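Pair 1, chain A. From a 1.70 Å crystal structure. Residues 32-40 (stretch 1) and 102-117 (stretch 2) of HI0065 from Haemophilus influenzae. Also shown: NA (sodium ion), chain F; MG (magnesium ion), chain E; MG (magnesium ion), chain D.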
# COMPACT_ATOMS: atom_id res chain seq x y z
N LYS A 32 -3.33 -9.28 12.14
CA LYS A 32 -3.14 -7.84 12.32
C LYS A 32 -3.24 -7.15 10.92
O LYS A 32 -3.02 -7.81 9.93
CB LYS A 32 -1.90 -7.45 13.03
CG LYS A 32 -0.60 -7.57 12.24
CD LYS A 32 0.45 -6.68 12.94
CE LYS A 32 1.58 -6.37 12.00
NZ LYS A 32 2.77 -5.78 12.68
N ALA A 33 -3.66 -5.92 11.00
CA ALA A 33 -3.81 -5.18 9.68
C ALA A 33 -2.39 -4.95 9.15
O ALA A 33 -1.49 -4.61 9.93
CB ALA A 33 -4.49 -3.89 9.97
N ILE A 34 -2.22 -5.13 7.85
CA ILE A 34 -0.84 -4.93 7.28
C ILE A 34 -0.73 -3.46 6.83
O ILE A 34 -1.59 -3.04 6.06
CB ILE A 34 -0.62 -5.90 6.16
CG1 ILE A 34 -0.86 -7.36 6.61
CG2 ILE A 34 0.75 -5.78 5.51
CD1 ILE A 34 -0.52 -8.39 5.56
N MET A 35 0.23 -2.76 7.36
CA MET A 35 0.39 -1.32 7.01
C MET A 35 1.47 -1.21 5.92
O MET A 35 2.63 -1.56 6.11
CB MET A 35 0.75 -0.52 8.24
CG MET A 35 -0.24 -0.83 9.42
SD MET A 35 -1.95 0.02 9.02
CE MET A 35 -1.44 1.78 8.88
N VAL A 36 1.04 -0.65 4.78
CA VAL A 36 1.99 -0.47 3.66
C VAL A 36 2.02 1.04 3.37
O VAL A 36 1.01 1.58 2.93
CB VAL A 36 1.49 -1.20 2.43
CG1 VAL A 36 2.59 -1.15 1.31
CG2 VAL A 36 1.33 -2.74 2.72
N TYR A 37 3.21 1.64 3.51
CA TYR A 37 3.33 3.07 3.17
C TYR A 37 3.92 3.17 1.77
O TYR A 37 4.98 2.62 1.53
CB TYR A 37 4.32 3.72 4.13
CG TYR A 37 3.86 3.96 5.55
CD1 TYR A 37 2.69 3.41 6.07
CD2 TYR A 37 4.66 4.73 6.37
CE1 TYR A 37 2.34 3.65 7.41
CE2 TYR A 37 4.32 4.98 7.69
CZ TYR A 37 3.16 4.43 8.18
OH TYR A 37 2.85 4.70 9.52
N LEU A 38 3.18 3.83 0.85
CA LEU A 38 3.59 3.97 -0.53
C LEU A 38 4.17 5.40 -0.71
O LEU A 38 3.50 6.38 -0.45
CB LEU A 38 2.39 3.83 -1.49
CG LEU A 38 1.63 2.50 -1.41
CD1 LEU A 38 0.38 2.56 -2.27
CD2 LEU A 38 2.56 1.37 -1.77
N ASN A 39 5.47 5.42 -1.01
CA ASN A 39 6.22 6.68 -1.06
C ASN A 39 6.79 6.92 -2.47
O ASN A 39 7.01 6.06 -3.28
CB ASN A 39 7.40 6.56 -0.09
CG ASN A 39 6.96 6.44 1.37
OD1 ASN A 39 5.95 7.05 1.78
ND2 ASN A 39 7.71 5.63 2.10
N GLY A 40 6.90 8.24 -2.76
CA GLY A 40 7.36 8.58 -4.13
C GLY A 40 6.69 9.90 -4.52
O GLY A 40 5.80 10.41 -3.87
N ASP A 102 -11.80 0.98 13.19
CA ASP A 102 -11.95 -0.43 12.88
C ASP A 102 -11.00 -0.91 11.81
O ASP A 102 -10.63 -2.09 11.81
CB ASP A 102 -13.41 -0.76 12.54
CG ASP A 102 -14.32 -0.42 13.72
OD1 ASP A 102 -13.77 -0.20 14.83
OD2 ASP A 102 -15.55 -0.35 13.53
N TYR A 103 -10.57 -0.02 10.90
CA TYR A 103 -9.69 -0.43 9.81
C TYR A 103 -8.32 -0.90 10.28
O TYR A 103 -7.74 -1.79 9.64
CB TYR A 103 -9.51 0.68 8.79
CG TYR A 103 -10.80 1.29 8.28
CD1 TYR A 103 -12.04 0.78 8.60
CD2 TYR A 103 -10.73 2.43 7.49
CE1 TYR A 103 -13.21 1.39 8.13
CE2 TYR A 103 -11.87 3.06 7.05
CZ TYR A 103 -13.11 2.53 7.35
OH TYR A 103 -14.23 3.12 6.83
N PHE A 104 -7.77 -0.29 11.32
CA PHE A 104 -6.45 -0.66 11.80
C PHE A 104 -6.54 -1.79 12.83
O PHE A 104 -5.50 -2.37 13.15
CB PHE A 104 -5.66 0.51 12.35
CG PHE A 104 -5.53 1.72 11.47
CD1 PHE A 104 -5.37 1.61 10.10
CD2 PHE A 104 -5.56 2.99 12.03
CE1 PHE A 104 -5.27 2.73 9.30
CE2 PHE A 104 -5.43 4.11 11.24
CZ PHE A 104 -5.30 3.99 9.87
N ASN A 105 -7.75 -2.14 13.26
CA ASN A 105 -7.94 -3.18 14.25
C ASN A 105 -8.52 -4.48 13.76
O ASN A 105 -9.02 -5.28 14.59
CB ASN A 105 -8.90 -2.67 15.37
CG ASN A 105 -8.10 -1.90 16.39
OD1 ASN A 105 -7.82 -0.73 16.17
ND2 ASN A 105 -7.74 -2.56 17.47
N THR A 106 -8.50 -4.75 12.48
CA THR A 106 -9.04 -5.98 11.90
C THR A 106 -8.03 -6.55 10.93
O THR A 106 -6.94 -5.92 10.83
CB THR A 106 -10.42 -5.70 11.29
OG1 THR A 106 -11.12 -6.89 10.96
CG2 THR A 106 -10.20 -4.86 10.02
N ASP A 107 -8.23 -7.67 10.32
CA ASP A 107 -7.34 -8.39 9.45
C ASP A 107 -7.47 -7.81 7.99
O ASP A 107 -7.86 -8.52 7.08
CB ASP A 107 -7.66 -9.88 9.43
CG ASP A 107 -9.11 -10.21 9.16
OD1 ASP A 107 -9.98 -9.40 9.59
OD2 ASP A 107 -9.38 -11.28 8.60
N SER A 108 -7.15 -6.54 8.01
CA SER A 108 -7.22 -5.80 6.71
C SER A 108 -5.82 -5.59 6.16
O SER A 108 -4.80 -5.99 6.70
CB SER A 108 -7.84 -4.44 7.04
OG SER A 108 -7.00 -3.62 7.81
N ILE A 109 -5.83 -4.94 4.97
CA ILE A 109 -4.51 -4.50 4.39
C ILE A 109 -4.75 -2.98 4.16
O ILE A 109 -5.80 -2.66 3.62
CB ILE A 109 -4.29 -5.17 3.04
CG1 ILE A 109 -3.87 -6.65 3.28
CG2 ILE A 109 -3.09 -4.48 2.34
CD1 ILE A 109 -3.97 -7.56 2.15
N CYS A 110 -3.79 -2.15 4.55
CA CYS A 110 -4.01 -0.71 4.38
C CYS A 110 -2.83 -0.23 3.46
O CYS A 110 -1.68 -0.49 3.80
CB CYS A 110 -3.94 0.04 5.67
SG CYS A 110 -5.38 -0.34 6.80
N LEU A 111 -3.22 0.51 2.44
CA LEU A 111 -2.15 0.99 1.48
C LEU A 111 -2.25 2.52 1.51
O LEU A 111 -3.34 3.04 1.23
CB LEU A 111 -2.55 0.47 0.10
CG LEU A 111 -2.84 -1.05 -0.01
CD1 LEU A 111 -3.37 -1.40 -1.41
CD2 LEU A 111 -1.51 -1.85 0.19
N ILE A 112 -1.18 3.15 1.95
CA ILE A 112 -1.23 4.53 2.36
C ILE A 112 -0.30 5.43 1.54
O ILE A 112 0.90 5.24 1.57
CB ILE A 112 -0.88 4.63 3.84
CG1 ILE A 112 -1.95 3.75 4.62
CG2 ILE A 112 -0.91 6.05 4.37
CD1 ILE A 112 -1.76 3.84 6.11
N GLU A 113 -0.90 6.41 0.89
CA GLU A 113 -0.13 7.46 0.19
C GLU A 113 -0.10 8.67 1.07
O GLU A 113 -1.01 8.94 1.87
CB GLU A 113 -0.77 7.79 -1.17
CG GLU A 113 -0.72 6.65 -2.16
CD GLU A 113 -1.30 6.90 -3.51
OE1 GLU A 113 -0.93 7.94 -4.14
OE2 GLU A 113 -2.05 6.05 -4.02
N TRP A 114 1.07 9.36 1.14
CA TRP A 114 1.24 10.49 2.02
C TRP A 114 1.10 10.15 3.49
O TRP A 114 0.53 10.88 4.32
CB TRP A 114 0.24 11.61 1.65
CG TRP A 114 0.69 12.39 0.46
CD1 TRP A 114 0.30 12.23 -0.85
CD2 TRP A 114 1.63 13.48 0.46
NE1 TRP A 114 0.94 13.13 -1.64
CE2 TRP A 114 1.75 13.92 -0.87
CE3 TRP A 114 2.37 14.11 1.46
CZ2 TRP A 114 2.60 14.97 -1.24
CZ3 TRP A 114 3.21 15.17 1.09
CH2 TRP A 114 3.31 15.57 -0.25
N SER A 115 1.77 9.05 3.91
CA SER A 115 1.67 8.63 5.30
C SER A 115 2.27 9.63 6.26
O SER A 115 1.90 9.59 7.45
CB SER A 115 2.42 7.28 5.43
OG SER A 115 3.71 7.41 4.86
N GLU A 116 3.19 10.49 5.80
CA GLU A 116 3.76 11.49 6.70
C GLU A 116 2.67 12.34 7.36
O GLU A 116 2.84 12.84 8.48
CB GLU A 116 4.68 12.48 5.97
CG GLU A 116 5.67 12.06 4.99
CD GLU A 116 5.19 11.90 3.57
OE1 GLU A 116 4.46 10.92 3.31
OE2 GLU A 116 5.57 12.72 2.70
N LYS A 117 1.64 12.65 6.60
CA LYS A 117 0.54 13.48 7.07
C LYS A 117 -0.18 12.85 8.26
O LYS A 117 -0.81 13.56 9.08
CB LYS A 117 -0.45 13.77 5.93
CG LYS A 117 0.16 14.59 4.79
CD LYS A 117 0.35 16.04 5.27
CE LYS A 117 1.47 16.71 4.50
NZ LYS A 117 1.13 18.12 4.12
NA NA F . 3.01 6.95 2.27
MG MG E . 5.99 11.90 -2.02
MG MG D . -1.61 8.66 -6.08
O HOH W 1 -4.68 -4.83 13.51
O HOH W 2 3.24 9.08 -0.50
O HOH W 3 -0.60 10.50 -5.76
O HOH W 4 -2.55 9.47 -7.88
O HOH W 5 -3.42 9.52 -5.01
O HOH W 6 5.52 14.04 -3.04
O HOH W 7 3.64 11.37 -1.59

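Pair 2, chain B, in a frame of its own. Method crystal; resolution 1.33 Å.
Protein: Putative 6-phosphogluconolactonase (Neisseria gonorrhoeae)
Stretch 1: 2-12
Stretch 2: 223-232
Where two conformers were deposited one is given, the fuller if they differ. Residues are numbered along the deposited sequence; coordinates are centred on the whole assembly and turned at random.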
# COMPACT_ATOMS: atom_id res chain seq x y z
N MSE B 2 -17.43 -8.85 -4.21
CA MSE B 2 -16.25 -8.62 -5.09
C MSE B 2 -15.02 -8.44 -4.19
O MSE B 2 -14.20 -7.52 -4.38
CB MSE B 2 -16.44 -7.40 -6.03
N PHE B 3 -14.93 -9.33 -3.20
CA PHE B 3 -13.69 -9.61 -2.46
C PHE B 3 -13.73 -11.06 -1.92
O PHE B 3 -14.80 -11.67 -1.86
CB PHE B 3 -13.47 -8.60 -1.31
CG PHE B 3 -14.53 -8.61 -0.26
CD1 PHE B 3 -14.45 -9.50 0.81
CD2 PHE B 3 -15.60 -7.70 -0.31
CE1 PHE B 3 -15.44 -9.48 1.82
CE2 PHE B 3 -16.58 -7.69 0.68
CZ PHE B 3 -16.50 -8.59 1.74
N VAL B 4 -12.57 -11.58 -1.52
CA VAL B 4 -12.44 -12.87 -0.88
C VAL B 4 -11.98 -12.68 0.60
O VAL B 4 -11.00 -11.99 0.82
CB VAL B 4 -11.40 -13.72 -1.56
CG1 VAL B 4 -11.36 -15.08 -0.87
CG2 VAL B 4 -11.64 -13.83 -3.10
N TRP B 5 -12.68 -13.27 1.57
CA TRP B 5 -12.42 -13.08 3.00
C TRP B 5 -11.65 -14.25 3.61
O TRP B 5 -12.07 -15.41 3.51
CB TRP B 5 -13.73 -12.86 3.78
CG TRP B 5 -13.59 -12.54 5.27
CD1 TRP B 5 -13.75 -13.43 6.35
CD2 TRP B 5 -13.34 -11.26 5.87
NE1 TRP B 5 -13.57 -12.77 7.54
CE2 TRP B 5 -13.35 -11.44 7.29
CE3 TRP B 5 -13.14 -9.98 5.36
CZ2 TRP B 5 -13.12 -10.40 8.18
CZ3 TRP B 5 -12.92 -8.93 6.27
CH2 TRP B 5 -12.90 -9.16 7.65
N HIS B 6 -10.49 -13.95 4.19
CA HIS B 6 -9.69 -14.92 4.94
C HIS B 6 -9.56 -14.45 6.39
O HIS B 6 -9.03 -13.40 6.64
CB HIS B 6 -8.28 -15.02 4.35
CG HIS B 6 -8.24 -15.30 2.88
ND1 HIS B 6 -7.99 -16.56 2.38
CD2 HIS B 6 -8.38 -14.49 1.80
CE1 HIS B 6 -7.99 -16.51 1.06
NE2 HIS B 6 -8.23 -15.27 0.68
N GLU B 7 -10.04 -15.27 7.34
CA GLU B 7 -10.00 -14.94 8.75
C GLU B 7 -9.10 -15.91 9.52
O GLU B 7 -9.10 -17.12 9.22
CB GLU B 7 -11.43 -14.93 9.32
CG GLU B 7 -11.52 -14.76 10.83
CD GLU B 7 -12.83 -14.15 11.26
OE1 GLU B 7 -13.72 -13.99 10.37
OE2 GLU B 7 -12.94 -13.83 12.47
N TYR B 8 -8.30 -15.40 10.45
CA TYR B 8 -7.40 -16.22 11.27
C TYR B 8 -7.71 -15.84 12.71
O TYR B 8 -8.32 -14.80 12.93
CB TYR B 8 -5.94 -15.90 10.86
CG TYR B 8 -5.75 -16.09 9.37
CD1 TYR B 8 -6.07 -15.08 8.45
CD2 TYR B 8 -5.31 -17.31 8.86
CE1 TYR B 8 -5.94 -15.29 7.07
CE2 TYR B 8 -5.20 -17.53 7.50
CZ TYR B 8 -5.50 -16.53 6.61
OH TYR B 8 -5.36 -16.77 5.27
N GLU B 9 -7.38 -16.71 13.67
CA GLU B 9 -7.45 -16.41 15.11
C GLU B 9 -6.18 -15.78 15.60
O GLU B 9 -6.18 -15.01 16.57
CB GLU B 9 -7.73 -17.69 15.94
N ASN B 10 -5.10 -16.09 14.90
CA ASN B 10 -3.72 -15.87 15.39
C ASN B 10 -3.09 -14.91 14.33
O ASN B 10 -3.14 -15.16 13.11
CB ASN B 10 -3.08 -17.27 15.42
CG ASN B 10 -1.63 -17.29 15.80
OD1 ASN B 10 -0.75 -17.38 14.94
ND2 ASN B 10 -1.37 -17.34 17.11
N ALA B 11 -2.61 -13.77 14.80
CA ALA B 11 -1.86 -12.78 13.95
C ALA B 11 -0.70 -13.38 13.19
O ALA B 11 -0.45 -12.98 12.02
CB ALA B 11 -1.36 -11.58 14.81
N ALA B 12 0.08 -14.25 13.83
CA ALA B 12 1.22 -14.90 13.20
C ALA B 12 0.80 -15.73 12.03
O ALA B 12 1.46 -15.74 11.01
CB ALA B 12 2.07 -15.75 14.21
N GLY B 223 -13.90 -4.52 -11.70
CA GLY B 223 -12.64 -5.13 -12.06
C GLY B 223 -11.69 -5.37 -10.92
O GLY B 223 -10.60 -5.87 -11.16
N VAL B 224 -12.08 -5.01 -9.69
CA VAL B 224 -11.21 -5.18 -8.53
C VAL B 224 -11.82 -6.29 -7.65
O VAL B 224 -13.01 -6.26 -7.30
CB VAL B 224 -11.03 -3.89 -7.68
CG1 VAL B 224 -10.01 -4.08 -6.53
CG2 VAL B 224 -10.65 -2.74 -8.57
N ASN B 225 -10.99 -7.27 -7.34
CA ASN B 225 -11.33 -8.38 -6.45
C ASN B 225 -10.29 -8.44 -5.33
O ASN B 225 -9.27 -9.10 -5.46
CB ASN B 225 -11.30 -9.69 -7.22
CG ASN B 225 -11.65 -10.90 -6.31
OD1 ASN B 225 -12.45 -10.78 -5.36
ND2 ASN B 225 -11.05 -12.06 -6.61
N CYS B 226 -10.56 -7.73 -4.24
CA CYS B 226 -9.61 -7.63 -3.12
C CYS B 226 -9.53 -8.91 -2.29
O CYS B 226 -10.57 -9.42 -1.82
CB CYS B 226 -9.98 -6.51 -2.15
SG CYS B 226 -9.83 -4.88 -2.76
N HIS B 227 -8.31 -9.38 -2.06
CA HIS B 227 -8.09 -10.55 -1.19
C HIS B 227 -7.86 -10.01 0.24
O HIS B 227 -6.84 -9.38 0.48
CB HIS B 227 -6.87 -11.32 -1.72
CG HIS B 227 -6.97 -11.69 -3.17
ND1 HIS B 227 -7.58 -12.85 -3.57
CD2 HIS B 227 -6.56 -11.05 -4.30
CE1 HIS B 227 -7.54 -12.93 -4.89
NE2 HIS B 227 -6.93 -11.85 -5.37
N VAL B 228 -8.81 -10.24 1.16
CA VAL B 228 -8.81 -9.62 2.47
C VAL B 228 -8.34 -10.65 3.52
O VAL B 228 -8.85 -11.77 3.56
CB VAL B 228 -10.19 -9.03 2.85
CG1 VAL B 228 -10.05 -8.31 4.20
CG2 VAL B 228 -10.75 -8.12 1.72
N PHE B 229 -7.30 -10.27 4.26
CA PHE B 229 -6.72 -11.10 5.30
C PHE B 229 -6.95 -10.43 6.62
O PHE B 229 -6.40 -9.36 6.88
CB PHE B 229 -5.21 -11.33 5.07
CG PHE B 229 -4.91 -12.32 3.98
CD1 PHE B 229 -5.18 -12.04 2.64
CD2 PHE B 229 -4.40 -13.55 4.29
CE1 PHE B 229 -4.96 -12.98 1.68
CE2 PHE B 229 -4.14 -14.50 3.29
CZ PHE B 229 -4.44 -14.21 1.98
N TYR B 230 -7.71 -11.09 7.50
CA TYR B 230 -8.14 -10.49 8.76
C TYR B 230 -7.71 -11.36 9.90
O TYR B 230 -7.87 -12.57 9.84
CB TYR B 230 -9.66 -10.39 8.78
CG TYR B 230 -10.24 -10.01 10.11
CD1 TYR B 230 -10.12 -8.72 10.59
CD2 TYR B 230 -10.86 -10.94 10.92
CE1 TYR B 230 -10.63 -8.36 11.80
CE2 TYR B 230 -11.35 -10.58 12.17
CZ TYR B 230 -11.21 -9.30 12.61
OH TYR B 230 -11.70 -8.89 13.84
N ALA B 231 -7.19 -10.73 10.95
CA ALA B 231 -6.85 -11.42 12.19
C ALA B 231 -7.60 -10.75 13.30
O ALA B 231 -7.70 -9.54 13.35
CB ALA B 231 -5.34 -11.34 12.45
N GLU B 232 -8.09 -11.54 14.25
CA GLU B 232 -8.81 -10.90 15.34
C GLU B 232 -7.80 -10.14 16.20
O GLU B 232 -6.55 -10.30 16.24
CB GLU B 232 -9.69 -11.85 16.18
CG GLU B 232 -9.35 -13.26 16.02
CD GLU B 232 -10.11 -14.15 16.97
OE1 GLU B 232 -10.02 -13.94 18.21
OE2 GLU B 232 -10.78 -15.08 16.45
OXT GLU B 232 -8.30 -9.26 16.87
O HOH W 8 -12.69 -5.62 -4.15
O HOH W 9 -7.96 -14.61 -1.86
O HOH W 10 -11.34 -15.39 13.87

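Pairs 1 and 2 each set two parallel β-strands side by side, and 14 central residues superpose with an RMSD of 0.6 Å. The strand axes approach to 4.7 Å in both, with N-to-C directions 23° apart in pair 1 and 17° in pair 2. Five backbone hydrogen bonds zip each pair in the same register. In pair 1, A:Ile34 N donates to A:Ser108 O (3.0 Å), A:Cys110 N to A:Ile34 O (2.8 Å), A:Val36 N to A:Cys110 O (2.9 Å), A:Ile112 N to A:Val36 O (2.9 Å) and A:Leu38 N to A:Ile112 O (2.8 Å). In pair 2 the matched atoms repeat the ladder, from B:Val4 N to B:Cys226 O (3.0 Å) through to B:Tyr8 N to B:Tyr230 O (2.9 Å).

Since the backbones coincide, the differences lie in the side chains. At the start of the ladder, A:Ala33 matches B:Phe3 and A:Ser108 matches B:Cys226: A:Ala33 CB lies 3.3 Å from A:Ser108 OG, whereas B:Phe3 CB lies 4.2 Å from B:Cys226 CB and its ring reaches on, B:Phe3 CD1 to B:Val228 CG2 at 4.1 Å. On the face of A:Met35 and B:Trp5, A:Met35 matches B:Trp5, and A:Cys110 matches B:Val228. The flexible thioether folds back, all three chi angles m, bringing A:Met35 SD 3.9 Å from A:Cys110 CB and A:Met35 CE 3.5 Å from A:Ile112 CD1. The rigid indole spans the equivalent neighbours, with B:Trp5 CZ3 3.6 Å from B:Val228 CG1 and B:Trp5 CZ2 3.5 Å from B:Tyr230 CG; its six-membered ring and the tyrosine ring are near parallel but barely overlap. At A:Tyr37 and B:Glu7 the aromatic changes strand: A:Tyr37 CE1 meets A:Ile112 CD1 at 4.3 Å, while B:Glu7 OE2 lies at the edge of the B:Tyr230 ring, 3.6 Å from CE2.

The other face is aliphatic in pair 1 at A:Ile34, A:Val36, A:Ile109 and A:Leu111. A:Ile34 CB is 4.4 Å from A:Ile109 CG1, and A:Val36 CB 3.8 Å from A:Leu111 CD2. Pair 2 keeps a branched side chain at B:Val4, opposite B:His227, but replaces the next contact with an offset stack of B:His6 on B:Phe229, centroids 4.4 Å apart. A water joins B:His6 NE2 (2.6 Å) and B:His227 ND1 (2.5 Å). A:Leu38 CD1 packs on A:Leu111 CB at 4.3 Å; its match B:Tyr8 meets B:Phe229 rim to rim, B:Tyr8 CE1 to B:Phe229 CD2 at 3.6 Å.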